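Local coordinates for protein gamma-glutamyl-gamma-aminobutyrate hydrolase PuuD (Escherichia coli, PDB 6VTV) that hydrolyses the gamma-glutamyl linkage of gamma-glutamyl-gamma-aminobutyrate, releasing 4-aminobutanoate and glutamate in the last step of putrescine breakdown, at residues S232-A235 / L236-I239. Sequence-based numbering, arbitrary orientation.
Sequences SEYA and LSRI
Arg238 reaches back along the chain to the loop that leads into helix 235-254, and its NH1 lies 2.7 Å from Ser232 O. Short as it is, this hydrogen bond is weak, with an N-H...O angle of only 128°; the oxygen also lies obliquely to the guanidinium plane. A bend at chi3 (45°) folds the arginine back over the first residue of the helix: Ala235 CA lies over one guanidinium face, 3.5 Å from NH2, while the carbonyl carbon of Glu233 meets the edge of the group in its plane. CD packs against the same Ser232 carbonyl. His41 of helix 33-42 touches both Ser232 and Arg238.

The regular part of the contact is the first helical turn. Tyr234 occupies the N-cap position, and its O accepts the N-H of Arg238 at 3.0 Å with a fairly straight N-H...O angle of 153°. The next bond, from Ile239 N to Ala235 O at 3.2 Å, continues the alpha-helical pattern, and Ile239 CG1 comes equally close to that oxygen.

Packing is denser on the inner side, where buried Ser237 sets OG 3.5 Å from Tyr234 CB and also touches Pro227, next to the predicted catalytic His226 and Glu228. The outer side is looser: the exposed side chain of Glu233 keeps clear of segment 236-239, and the Tyr234 ring leads away from the helix. Glu233 OE2 stays 6.4 Å from Arg238 NH1, so the two opposite charges form no direct ion pair.

The arginine thus meets the loop through one imperfect bond to a neutral carbonyl plus van der Waals contact, consistent with main-chain bonds setting the start of the helix while the guanidinium adds a weaker link to the loop before it.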
# COMPACT_ATOMS: atom_id res chain seq x y z
N SER B 232 -19.68 -7.23 2.17
CA SER B 232 -20.97 -6.56 2.10
C SER B 232 -22.12 -7.55 1.95
O SER B 232 -23.26 -7.22 2.31
CB SER B 232 -20.99 -5.57 0.93
OG SER B 232 -20.69 -6.22 -0.30
N GLU B 233 -21.85 -8.76 1.45
CA GLU B 233 -22.89 -9.75 1.22
C GLU B 233 -23.13 -10.67 2.41
O GLU B 233 -24.16 -11.35 2.45
CB GLU B 233 -22.53 -10.60 -0.01
CG GLU B 233 -22.48 -9.82 -1.31
CD GLU B 233 -23.86 -9.46 -1.82
OE1 GLU B 233 -24.57 -10.36 -2.32
OE2 GLU B 233 -24.24 -8.27 -1.72
N TYR B 234 -22.21 -10.71 3.38
CA TYR B 234 -22.34 -11.56 4.55
C TYR B 234 -22.70 -10.71 5.76
O TYR B 234 -21.94 -9.80 6.12
CB TYR B 234 -21.05 -12.35 4.80
CG TYR B 234 -20.69 -13.28 3.67
CD1 TYR B 234 -19.91 -12.84 2.61
CD2 TYR B 234 -21.14 -14.59 3.65
CE1 TYR B 234 -19.58 -13.69 1.56
CE2 TYR B 234 -20.82 -15.45 2.61
CZ TYR B 234 -20.04 -14.99 1.57
OH TYR B 234 -19.71 -15.82 0.53
N ALA B 235 -23.85 -11.00 6.37
CA ALA B 235 -24.32 -10.19 7.49
C ALA B 235 -23.35 -10.24 8.67
O ALA B 235 -23.19 -9.25 9.38
CB ALA B 235 -25.70 -10.66 7.93
N LEU B 236 -22.69 -11.38 8.88
CA LEU B 236 -21.78 -11.49 10.01
C LEU B 236 -20.47 -10.77 9.75
O LEU B 236 -19.93 -10.11 10.64
CB LEU B 236 -21.54 -12.96 10.35
CG LEU B 236 -20.84 -13.11 11.70
CD1 LEU B 236 -21.61 -14.09 12.56
CD2 LEU B 236 -19.40 -13.57 11.50
N SER B 237 -19.93 -10.90 8.53
CA SER B 237 -18.73 -10.15 8.18
C SER B 237 -18.97 -8.65 8.26
O SER B 237 -18.09 -7.89 8.67
CB SER B 237 -18.27 -10.54 6.77
OG SER B 237 -18.10 -11.94 6.65
N ARG B 238 -20.18 -8.21 7.89
CA ARG B 238 -20.50 -6.79 7.95
C ARG B 238 -20.48 -6.28 9.39
O ARG B 238 -19.99 -5.17 9.64
CB ARG B 238 -21.88 -6.55 7.32
CG ARG B 238 -21.92 -5.40 6.33
CD ARG B 238 -23.02 -5.58 5.30
NE ARG B 238 -24.28 -6.03 5.90
CZ ARG B 238 -24.90 -7.16 5.59
NH1 ARG B 238 -24.39 -7.97 4.68
NH2 ARG B 238 -26.04 -7.48 6.19
N ILE B 239 -20.98 -7.07 10.33
CA ILE B 239 -21.02 -6.63 11.72
C ILE B 239 -19.62 -6.53 12.30
O ILE B 239 -19.31 -5.62 13.08
CB ILE B 239 -21.92 -7.57 12.54
CG1 ILE B 239 -23.37 -7.47 12.06
CG2 ILE B 239 -21.84 -7.24 14.03
CD1 ILE B 239 -24.31 -8.47 12.70